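PDB 5AH1: triacylglycerol lipase from Clostridium botulinum, which hydrolyses carboxylic ester bonds, probably those of triacylglycerols, and is one of the clostridial esterases that break down synthetic polyesters. Local coordinates for residues Tyr327-Thr332 with Ala444-Asn449; Asn76-Val81 with Trp220-Ser225; Val144-Ala149 with Phe154-Tyr159. One frame throughout, in Å; residues are numbered along the deposited sequence.

Interactions 1 and 2 meet at the central parallel sheet. They reach the neighbouring strands 327-331 and 221-227, their centres lie about 9 Å apart, and the backbone N of V224 lies 2.8 Å from the O of Y327, a probable hydrogen bond. Interaction 1 is buried and purely apolar, joining strand to helix. Interaction 2, partly buried, sets tyrosine against histidine where two strands begin, with polar groups close by. Interaction 3 stands apart, its nearest atoms about 12 Å from those of interaction 2. Partly buried beside a small two-stranded sheet, it depends on a salt bridge, a straight backbone bond and a zinc ligand.

Interaction 1 of 3, residues Tyr327-Thr332 with Ala444-Asn449; sequences YYFSWT and ASFLSN
A buried, wholly apolar contact joins the parallel sheet to the helix lying over it: F329 of strand 327-331 packs against F446 and L447 of helix 437-448. No hydrogen bond crosses between the two segments. The two phenyl rings form an offset edge-to-face pair, with the edge of F446 directed at the face of F329; their planes stand at 83° and their centroids are 5.9 Å apart. The touch itself is narrow, because a single corner of F446, its CE1, comes to 3.9 Å from CE1 of F329. With CG of F446 anti to the backbone N (chi1 -180°), the ring reaches out from the helix toward the strand. L447 meets F329 at a different place. Its methyl CD2 lies 4.0 Å from CE2 of F329, and the leucine and the phenylalanine run alongside each other, pointing opposite ways, so that F329 is touched by two consecutive residues of the helix.

Neighbouring residues extend this cluster. F64 makes a further edge-to-face pair with F446, while L447 also packs on S223 of strand 221-227 and on H177 and I179 of strand 176-181. F329 itself is held in the sheet by backbone bonds to V224 and T226. On the helix side the chain is tied back on itself: OG of S448 donates to O of S445 over 2.7 Å, and O of F446 accepts from both the backbone N and the ND2 of N449, which approach from the same face of its carbonyl plane. One helix thus covers side chains from several parallel strands at once, a helix layered on a parallel sheet, as in the alpha/beta-hydrolase fold.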
loop_
_atom_site.group_PDB
_atom_site.type_symbol
_atom_site.label_atom_id
_atom_site.label_comp_id
_atom_site.label_asym_id
_atom_site.label_seq_id
_atom_site.Cartn_x
_atom_site.Cartn_y
_atom_site.Cartn_z
ATOM N N TYR A 327 3.216 -17.593 -2.019
ATOM C CA TYR A 327 3.604 -17.322 -0.636
ATOM C C TYR A 327 3.113 -15.941 -0.222
ATOM O O TYR A 327 3.305 -14.988 -0.957
ATOM C CB TYR A 327 5.133 -17.370 -0.490
ATOM C CG TYR A 327 5.756 -18.722 -0.697
ATOM C CD1 TYR A 327 5.839 -19.629 0.336
ATOM C CD2 TYR A 327 6.284 -19.078 -1.934
ATOM C CE1 TYR A 327 6.442 -20.866 0.143
ATOM C CE2 TYR A 327 6.860 -20.300 -2.140
ATOM C CZ TYR A 327 6.933 -21.189 -1.106
ATOM O OH TYR A 327 7.524 -22.412 -1.317
ATOM N N TYR A 328 2.538 -15.833 0.966
ATOM C CA TYR A 328 2.070 -14.549 1.486
ATOM C C TYR A 328 2.786 -14.237 2.790
ATOM O O TYR A 328 2.872 -15.073 3.688
ATOM C CB TYR A 328 0.540 -14.544 1.698
ATOM C CG TYR A 328 -0.240 -14.629 0.410
ATOM C CD1 TYR A 328 -0.503 -15.839 -0.193
ATOM C CD2 TYR A 328 -0.761 -13.487 -0.184
ATOM C CE1 TYR A 328 -1.193 -15.921 -1.390
ATOM C CE2 TYR A 328 -1.453 -13.561 -1.366
ATOM C CZ TYR A 328 -1.702 -14.775 -1.953
ATOM O OH TYR A 328 -2.376 -14.904 -3.142
ATOM N N PHE A 329 3.325 -13.028 2.860
ATOM C CA PHE A 329 3.993 -12.514 4.049
ATOM C C PHE A 329 3.343 -11.230 4.457
ATOM O O PHE A 329 3.077 -10.393 3.617
ATOM C CB PHE A 329 5.482 -12.265 3.757
ATOM C CG PHE A 329 6.211 -13.506 3.356
ATOM C CD1 PHE A 329 6.725 -14.373 4.322
ATOM C CD2 PHE A 329 6.347 -13.838 2.020
ATOM C CE1 PHE A 329 7.374 -15.529 3.960
ATOM C CE2 PHE A 329 6.983 -14.994 1.656
ATOM C CZ PHE A 329 7.492 -15.848 2.619
ATOM N N SER A 330 3.176 -11.044 5.752
ATOM C CA SER A 330 2.671 -9.776 6.273
ATOM C C SER A 330 3.577 -9.234 7.360
ATOM O O SER A 330 4.051 -9.975 8.234
ATOM C CB SER A 330 1.265 -9.940 6.833
ATOM O OG SER A 330 1.275 -10.948 7.823
ATOM N N TRP A 331 3.809 -7.927 7.281
ATOM C CA TRP A 331 4.591 -7.162 8.236
ATOM C C TRP A 331 3.717 -6.079 8.850
ATOM O O TRP A 331 3.025 -5.342 8.131
ATOM C CB TRP A 331 5.786 -6.537 7.528
ATOM C CG TRP A 331 6.717 -7.554 6.961
ATOM C CD1 TRP A 331 6.667 -8.111 5.722
ATOM C CD2 TRP A 331 7.824 -8.166 7.637
ATOM N NE1 TRP A 331 7.684 -9.026 5.579
ATOM C CE2 TRP A 331 8.415 -9.074 6.737
ATOM C CE3 TRP A 331 8.372 -8.030 8.918
ATOM C CZ2 TRP A 331 9.537 -9.839 7.072
ATOM C CZ3 TRP A 331 9.469 -8.783 9.251
ATOM C CH2 TRP A 331 10.055 -9.672 8.331
ATOM N N THR A 332 3.755 -6.017 10.181
ATOM C CA THR A 332 2.959 -5.104 10.993
ATOM C C THR A 332 3.886 -4.076 11.642
ATOM O O THR A 332 4.890 -4.452 12.266
ATOM C CB THR A 332 2.220 -5.884 12.111
ATOM O OG1 THR A 332 1.310 -6.822 11.517
ATOM C CG2 THR A 332 1.454 -4.934 13.028
ATOM N N ALA A 444 15.135 -9.129 0.462
ATOM C CA ALA A 444 15.270 -9.594 -0.917
ATOM C C ALA A 444 16.024 -10.921 -0.930
ATOM O O ALA A 444 15.653 -11.835 -1.655
ATOM C CB ALA A 444 15.995 -8.574 -1.778
ATOM N N SER A 445 17.094 -11.004 -0.148
ATOM C CA SER A 445 17.856 -12.252 -0.033
ATOM C C SER A 445 16.941 -13.380 0.472
ATOM O O SER A 445 16.927 -14.486 -0.083
ATOM C CB SER A 445 19.055 -12.087 0.898
ATOM O OG SER A 445 20.030 -11.218 0.339
ATOM N N PHE A 446 16.164 -13.092 1.515
ATOM C CA PHE A 446 15.227 -14.050 2.085
ATOM C C PHE A 446 14.295 -14.575 0.986
ATOM O O PHE A 446 14.152 -15.784 0.812
ATOM C CB PHE A 446 14.466 -13.359 3.233
ATOM C CG PHE A 446 13.440 -14.225 3.944
ATOM C CD1 PHE A 446 12.165 -14.386 3.429
ATOM C CD2 PHE A 446 13.745 -14.830 5.151
ATOM C CE1 PHE A 446 11.215 -15.152 4.091
ATOM C CE2 PHE A 446 12.800 -15.592 5.818
ATOM C CZ PHE A 446 11.534 -15.752 5.292
ATOM N N LEU A 447 13.663 -13.666 0.240
ATOM C CA LEU A 447 12.706 -14.059 -0.788
ATOM C C LEU A 447 13.327 -14.926 -1.896
ATOM O O LEU A 447 12.657 -15.788 -2.492
ATOM C CB LEU A 447 12.039 -12.818 -1.391
ATOM C CG LEU A 447 11.128 -12.033 -0.442
ATOM C CD1 LEU A 447 10.687 -10.733 -1.106
ATOM C CD2 LEU A 447 9.904 -12.839 -0.022
ATOM N N SER A 448 14.608 -14.706 -2.180
ATOM C CA SER A 448 15.303 -15.466 -3.225
ATOM C C SER A 448 15.450 -16.962 -2.895
ATOM O O SER A 448 15.720 -17.767 -3.787
ATOM C CB SER A 448 16.694 -14.878 -3.490
ATOM O OG SER A 448 17.646 -15.330 -2.541
ATOM N N ASN A 449 15.248 -17.335 -1.635
ATOM C CA ASN A 449 15.330 -18.733 -1.238
ATOM C C ASN A 449 14.046 -19.515 -1.480
ATOM O O ASN A 449 14.069 -20.734 -1.420
ATOM C CB ASN A 449 15.693 -18.877 0.227
ATOM C CG ASN A 449 17.043 -18.324 0.547
ATOM O OD1 ASN A 449 18.075 -18.878 0.157
ATOM N ND2 ASN A 449 17.056 -17.230 1.274
#

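Interaction 2 of 3, residues Asn76-Val81 with Trp220-Ser225; sequences NNYPIV and WIHSVS
Where strands 80-83 and 221-227 of the alpha/beta-hydrolase sheet begin, Y78 and H222 form an edge-to-face aromatic pair. Strand 176-181 runs between these two strands, so the rings bridge across its start. Y78 presents the CD2-CE2 side of its ring to the imidazole, and CE2 sits over one face of H222, 3.4 Å from its CG. That position is nearer the rim of the five-membered ring than its middle. The planes are inclined at 74° and the centroids are 5.0 Å apart, while the two side chains cross at about a right angle. CG of H222 is anti to its backbone N (chi1 -162°), which carries the imidazole out toward Y78 from the point where the chain turns a corner.

N76 adds the polar part and an Asx turn: its OD1 accepts the backbone N of Y78 at 3.1 Å, in the carbonyl plane and on a lone pair. The same OD1 has H177 NE2 as a second partner. Within this turn, CB of N76 lies 3.5 Å above the plane of the Y78 ring, toward its rim. Its amide also approaches the histidine obliquely, ND2 lying 3.9 Å from CD2 of H222 with the amide and ring planes 70° apart. That ND2 donates to the backbone oxygens of L447 and L450, the former belonging to the helix of interaction 1. Y327 makes another edge-to-face pair with H222, linking the imidazole to the neighbouring strand 327-331.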
loop_
_atom_site.group_PDB
_atom_site.type_symbol
_atom_site.label_atom_id
_atom_site.label_comp_id
_atom_site.label_asym_id
_atom_site.label_seq_id
_atom_site.Cartn_x
_atom_site.Cartn_y
_atom_site.Cartn_z
ATOM N N ASN A 76 15.099 -19.128 -6.236
ATOM C CA ASN A 76 14.601 -18.498 -7.445
ATOM C C ASN A 76 15.357 -17.232 -7.767
ATOM O O ASN A 76 16.051 -16.672 -6.908
ATOM C CB ASN A 76 13.122 -18.157 -7.243
ATOM C CG ASN A 76 12.923 -17.065 -6.220
ATOM O OD1 ASN A 76 13.040 -15.889 -6.536
ATOM N ND2 ASN A 76 12.606 -17.442 -4.990
ATOM N N ASN A 77 15.213 -16.760 -9.005
ATOM C CA ASN A 77 15.844 -15.508 -9.453
ATOM C C ASN A 77 14.812 -14.446 -9.845
ATOM O O ASN A 77 15.099 -13.528 -10.622
ATOM C CB ASN A 77 16.807 -15.773 -10.620
ATOM C CG ASN A 77 16.132 -16.469 -11.793
ATOM O OD1 ASN A 77 14.918 -16.670 -11.800
ATOM N ND2 ASN A 77 16.919 -16.830 -12.799
ATOM N N TYR A 78 13.610 -14.557 -9.288
ATOM C CA TYR A 78 12.523 -13.662 -9.651
ATOM C C TYR A 78 12.813 -12.265 -9.116
ATOM O O TYR A 78 13.265 -12.103 -7.985
ATOM C CB TYR A 78 11.220 -14.168 -9.059
ATOM C CG TYR A 78 10.865 -15.592 -9.416
ATOM C CD1 TYR A 78 11.121 -16.115 -10.674
ATOM C CD2 TYR A 78 10.257 -16.417 -8.479
ATOM C CE1 TYR A 78 10.769 -17.407 -10.992
ATOM C CE2 TYR A 78 9.893 -17.715 -8.785
ATOM C CZ TYR A 78 10.174 -18.224 -10.032
ATOM O OH TYR A 78 9.791 -19.516 -10.322
ATOM N N PRO A 79 12.496 -11.234 -9.917
ATOM C CA PRO A 79 12.679 -9.862 -9.430
ATOM C C PRO A 79 11.581 -9.424 -8.480
ATOM O O PRO A 79 10.524 -10.054 -8.387
ATOM C CB PRO A 79 12.607 -9.025 -10.705
ATOM C CG PRO A 79 11.700 -9.797 -11.569
ATOM C CD PRO A 79 12.044 -11.243 -11.317
ATOM N N ILE A 80 11.856 -8.321 -7.792
ATOM C CA ILE A 80 10.898 -7.658 -6.911
ATOM C C ILE A 80 10.244 -6.506 -7.669
ATOM O O ILE A 80 10.910 -5.788 -8.412
ATOM C CB ILE A 80 11.630 -7.120 -5.641
ATOM C CG1 ILE A 80 12.054 -8.292 -4.749
ATOM C CG2 ILE A 80 10.780 -6.122 -4.875
ATOM C CD1 ILE A 80 13.111 -7.942 -3.720
ATOM N N VAL A 81 8.937 -6.344 -7.486
ATOM C CA VAL A 81 8.219 -5.165 -7.933
ATOM C C VAL A 81 7.594 -4.520 -6.694
ATOM O O VAL A 81 6.797 -5.137 -5.984
ATOM C CB VAL A 81 7.143 -5.504 -9.005
ATOM C CG1 VAL A 81 6.309 -4.282 -9.358
ATOM C CG2 VAL A 81 7.802 -6.076 -10.257
ATOM N N TRP A 220 1.822 -15.787 -12.285
ATOM C CA TRP A 220 2.977 -14.929 -12.509
ATOM C C TRP A 220 3.627 -14.460 -11.213
ATOM O O TRP A 220 4.678 -13.834 -11.249
ATOM C CB TRP A 220 2.525 -13.674 -13.239
ATOM C CG TRP A 220 2.035 -13.873 -14.638
ATOM C CD1 TRP A 220 1.974 -15.039 -15.353
ATOM C CD2 TRP A 220 1.566 -12.843 -15.513
ATOM N NE1 TRP A 220 1.488 -14.790 -16.616
ATOM C CE2 TRP A 220 1.238 -13.450 -16.739
ATOM C CE3 TRP A 220 1.389 -11.460 -15.373
ATOM C CZ2 TRP A 220 0.751 -12.721 -17.829
ATOM C CZ3 TRP A 220 0.906 -10.739 -16.442
ATOM C CH2 TRP A 220 0.585 -11.374 -17.658
ATOM N N ILE A 221 2.961 -14.711 -10.084
ATOM C CA ILE A 221 3.333 -14.129 -8.802
ATOM C C ILE A 221 3.826 -15.231 -7.864
ATOM O O ILE A 221 3.084 -16.150 -7.542
ATOM C CB ILE A 221 2.139 -13.410 -8.154
ATOM C CG1 ILE A 221 1.466 -12.448 -9.157
ATOM C CG2 ILE A 221 2.611 -12.717 -6.916
ATOM C CD1 ILE A 221 2.379 -11.410 -9.760
ATOM N N HIS A 222 5.090 -15.160 -7.465
ATOM C CA HIS A 222 5.629 -16.158 -6.550
ATOM C C HIS A 222 5.330 -15.833 -5.091
ATOM O O HIS A 222 5.076 -16.734 -4.287
ATOM C CB HIS A 222 7.136 -16.314 -6.752
ATOM C CG HIS A 222 7.683 -17.572 -6.175
ATOM N ND1 HIS A 222 7.088 -18.797 -6.374
ATOM C CD2 HIS A 222 8.785 -17.800 -5.423
ATOM C CE1 HIS A 222 7.803 -19.729 -5.770
ATOM N NE2 HIS A 222 8.824 -19.147 -5.172
ATOM N N SER A 223 5.385 -14.552 -4.740
ATOM C CA SER A 223 5.070 -14.121 -3.400
ATOM C C SER A 223 4.426 -12.756 -3.396
ATOM O O SER A 223 4.645 -11.939 -4.283
ATOM C CB SER A 223 6.329 -14.097 -2.528
ATOM O OG SER A 223 7.193 -13.032 -2.873
ATOM N N VAL A 224 3.643 -12.551 -2.347
ATOM C CA VAL A 224 2.979 -11.297 -2.025
ATOM C C VAL A 224 3.374 -10.929 -0.601
ATOM O O VAL A 224 3.153 -11.702 0.325
ATOM C CB VAL A 224 1.447 -11.472 -2.108
ATOM C CG1 VAL A 224 0.689 -10.348 -1.391
ATOM C CG2 VAL A 224 1.030 -11.580 -3.553
ATOM N N SER A 225 3.990 -9.762 -0.434
ATOM C CA SER A 225 4.390 -9.263 0.872
ATOM C C SER A 225 3.685 -7.947 1.132
ATOM O O SER A 225 3.831 -7.007 0.341
ATOM C CB SER A 225 5.896 -9.034 0.936
ATOM O OG SER A 225 6.626 -10.235 0.827
#

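Interaction 3 of 3, residues Val144-Ala149 with Phe154-Tyr159; sequences VDYGEA and FKHNRY. With ZN (zinc ion), chain B.
H156, a zinc ligand, turns the edge of its imidazole toward the face of Y146, so that metal binding and aromatic packing share one ring. The ring planes are nearly perpendicular, 87° apart, and CE1 of H156 lies 3.7 Å from CG of Y146. NE2 binds the zinc ion at 2.1 Å, and the coordination is completed by D130, H150 and D302. The other ring nitrogen is engaged too: ND1 donates to the backbone O of N157 over 2.8 Å, nearly in the ring plane, which fixes the rotation of the imidazole and leaves NE2 for the metal. An Asp-His-His-Asp zinc site of this kind also occurs in the related thermoalkalophilic lipases of Geobacillus. At its far end Y146 bonds through OH to E134.

These residues flank a short antiparallel pairing, in which D145 and Y159 form a non-hydrogen-bonded pair between strands 142-145 and 159-163, with helix 148-154 in the connection. Next to that pair the backbone N of Y146 donates to O of R158 at 2.8 Å, almost straight at 176°. R158 then grips the carboxylate of D145 side-on, NE to OD1 and NH2 to OD2, each 2.9 Å. Both nitrogens come from the syn sides but tilted from the carboxylate plane, NE more so, in keeping with the 41° twist between the two planar groups. The arginine chain is extended from CG to NE, which lets the guanidinium reach alongside the aspartate. D145 OD1 does double duty: the backbone N of G147, at the N-cap of helix 148-154, reaches it at 3.0 Å from the opposite face of the carboxylate and closes an Asx turn. The hydroxyl of Y159 sits over the centre of the guanidinium, and NH1 of R158 bonds to the backbone O of E208.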
loop_
_atom_site.group_PDB
_atom_site.type_symbol
_atom_site.label_atom_id
_atom_site.label_comp_id
_atom_site.label_asym_id
_atom_site.label_seq_id
_atom_site.Cartn_x
_atom_site.Cartn_y
_atom_site.Cartn_z
ATOM N N VAL A 144 -4.144 0.984 -19.838
ATOM C CA VAL A 144 -4.948 0.469 -18.746
ATOM C C VAL A 144 -6.369 0.187 -19.229
ATOM O O VAL A 144 -6.983 1.026 -19.898
ATOM C CB VAL A 144 -4.999 1.489 -17.597
ATOM C CG1 VAL A 144 -5.880 0.992 -16.460
ATOM C CG2 VAL A 144 -3.583 1.802 -17.081
ATOM N N ASP A 145 -6.888 -0.974 -18.840
ATOM C CA ASP A 145 -8.237 -1.424 -19.187
ATOM C C ASP A 145 -8.919 -1.854 -17.900
ATOM O O ASP A 145 -8.529 -2.854 -17.309
ATOM C CB ASP A 145 -8.131 -2.557 -20.210
ATOM C CG ASP A 145 -9.463 -3.098 -20.677
ATOM O OD1 ASP A 145 -10.522 -2.821 -20.079
ATOM O OD2 ASP A 145 -9.462 -3.831 -21.688
ATOM N N TYR A 146 -9.906 -1.078 -17.458
ATOM C CA TYR A 146 -10.573 -1.324 -16.183
ATOM C C TYR A 146 -11.694 -2.351 -16.274
ATOM O O TYR A 146 -12.274 -2.698 -15.253
ATOM C CB TYR A 146 -11.138 -0.003 -15.639
ATOM C CG TYR A 146 -10.087 1.035 -15.328
ATOM C CD1 TYR A 146 -9.240 0.866 -14.246
ATOM C CD2 TYR A 146 -9.921 2.167 -16.118
ATOM C CE1 TYR A 146 -8.281 1.799 -13.947
ATOM C CE2 TYR A 146 -8.959 3.114 -15.821
ATOM C CZ TYR A 146 -8.132 2.920 -14.745
ATOM O OH TYR A 146 -7.183 3.882 -14.468
ATOM N N GLY A 147 -11.988 -2.814 -17.488
ATOM C CA GLY A 147 -13.061 -3.756 -17.718
ATOM C C GLY A 147 -14.328 -3.041 -18.151
ATOM O O GLY A 147 -14.766 -2.085 -17.514
ATOM N N GLU A 148 -14.936 -3.498 -19.238
ATOM C CA GLU A 148 -16.206 -2.897 -19.655
ATOM C C GLU A 148 -17.250 -2.928 -18.539
ATOM O O GLU A 148 -17.927 -1.930 -18.276
ATOM C CB GLU A 148 -16.765 -3.596 -20.889
ATOM C CG GLU A 148 -18.067 -2.994 -21.399
ATOM C CD GLU A 148 -18.526 -3.651 -22.678
ATOM O OE1 GLU A 148 -18.021 -3.277 -23.755
ATOM O OE2 GLU A 148 -19.379 -4.559 -22.600
ATOM N N ALA A 149 -17.405 -4.084 -17.910
ATOM C CA ALA A 149 -18.474 -4.257 -16.944
ATOM C C ALA A 149 -18.258 -3.330 -15.760
ATOM O O ALA A 149 -19.167 -2.634 -15.322
ATOM C CB ALA A 149 -18.583 -5.698 -16.512
ATOM N N PHE A 154 -19.553 1.485 -12.510
ATOM C CA PHE A 154 -19.087 2.604 -11.703
ATOM C C PHE A 154 -19.089 3.940 -12.451
ATOM O O PHE A 154 -18.766 4.977 -11.880
ATOM C CB PHE A 154 -17.735 2.260 -11.076
ATOM C CG PHE A 154 -17.842 1.196 -10.022
ATOM C CD1 PHE A 154 -18.534 1.423 -8.852
ATOM C CD2 PHE A 154 -17.274 -0.050 -10.211
ATOM C CE1 PHE A 154 -18.642 0.437 -7.888
ATOM C CE2 PHE A 154 -17.382 -1.041 -9.244
ATOM C CZ PHE A 154 -18.070 -0.794 -8.081
ATOM N N LYS A 155 -19.493 3.912 -13.719
ATOM C CA LYS A 155 -19.655 5.115 -14.533
ATOM C C LYS A 155 -18.360 5.889 -14.699
ATOM O O LYS A 155 -18.285 7.085 -14.459
ATOM C CB LYS A 155 -20.751 6.004 -13.951
ATOM C CG LYS A 155 -22.064 5.263 -13.717
ATOM C CD LYS A 155 -23.085 6.126 -13.000
ATOM C CE LYS A 155 -24.379 5.352 -12.738
ATOM N NZ LYS A 155 -24.181 4.118 -11.907
ATOM N N HIS A 156 -17.329 5.176 -15.128
ATOM C CA HIS A 156 -16.066 5.796 -15.505
ATOM C C HIS A 156 -15.519 5.183 -16.786
ATOM O O HIS A 156 -16.105 4.268 -17.348
ATOM C CB HIS A 156 -15.057 5.855 -14.330
ATOM C CG HIS A 156 -14.382 4.561 -13.933
ATOM N ND1 HIS A 156 -13.526 3.853 -14.749
ATOM C CD2 HIS A 156 -14.342 3.936 -12.727
ATOM C CE1 HIS A 156 -13.029 2.827 -14.076
ATOM N NE2 HIS A 156 -13.492 2.863 -12.840
ATOM N N ASN A 157 -14.409 5.709 -17.276
ATOM C CA ASN A 157 -13.875 5.262 -18.548
ATOM C C ASN A 157 -13.356 3.842 -18.434
ATOM O O ASN A 157 -12.775 3.464 -17.412
ATOM C CB ASN A 157 -12.696 6.136 -18.976
ATOM C CG ASN A 157 -13.107 7.504 -19.423
ATOM O OD1 ASN A 157 -14.235 7.710 -19.854
ATOM N ND2 ASN A 157 -12.184 8.450 -19.334
ATOM N N ARG A 158 -13.526 3.064 -19.498
ATOM C CA ARG A 158 -12.911 1.739 -19.572
ATOM C C ARG A 158 -11.399 1.817 -19.724
ATOM O O ARG A 158 -10.683 1.013 -19.128
ATOM C CB ARG A 158 -13.486 0.920 -20.721
ATOM C CG ARG A 158 -12.832 -0.442 -20.874
ATOM C CD ARG A 158 -13.451 -1.345 -21.934
ATOM N NE ARG A 158 -12.612 -2.520 -22.128
ATOM C CZ ARG A 158 -12.768 -3.407 -23.106
ATOM N NH1 ARG A 158 -13.758 -3.357 -23.965
ATOM N NH2 ARG A 158 -11.882 -4.361 -23.245
ATOM N N TYR A 159 -10.911 2.766 -20.525
ATOM C CA TYR A 159 -9.474 2.865 -20.798
ATOM C C TYR A 159 -8.862 4.035 -20.081
ATOM O O TYR A 159 -9.451 5.112 -20.017
ATOM C CB TYR A 159 -9.204 2.957 -22.303
ATOM C CG TYR A 159 -9.698 1.748 -23.042
ATOM C CD1 TYR A 159 -8.997 0.552 -22.991
ATOM C CD2 TYR A 159 -10.877 1.784 -23.746
ATOM C CE1 TYR A 159 -9.467 -0.571 -23.644
ATOM C CE2 TYR A 159 -11.359 0.677 -24.402
ATOM C CZ TYR A 159 -10.644 -0.511 -24.348
ATOM O OH TYR A 159 -11.078 -1.656 -24.993
HETATM ZN ZN ZN B . -13.005 1.728 -11.182
#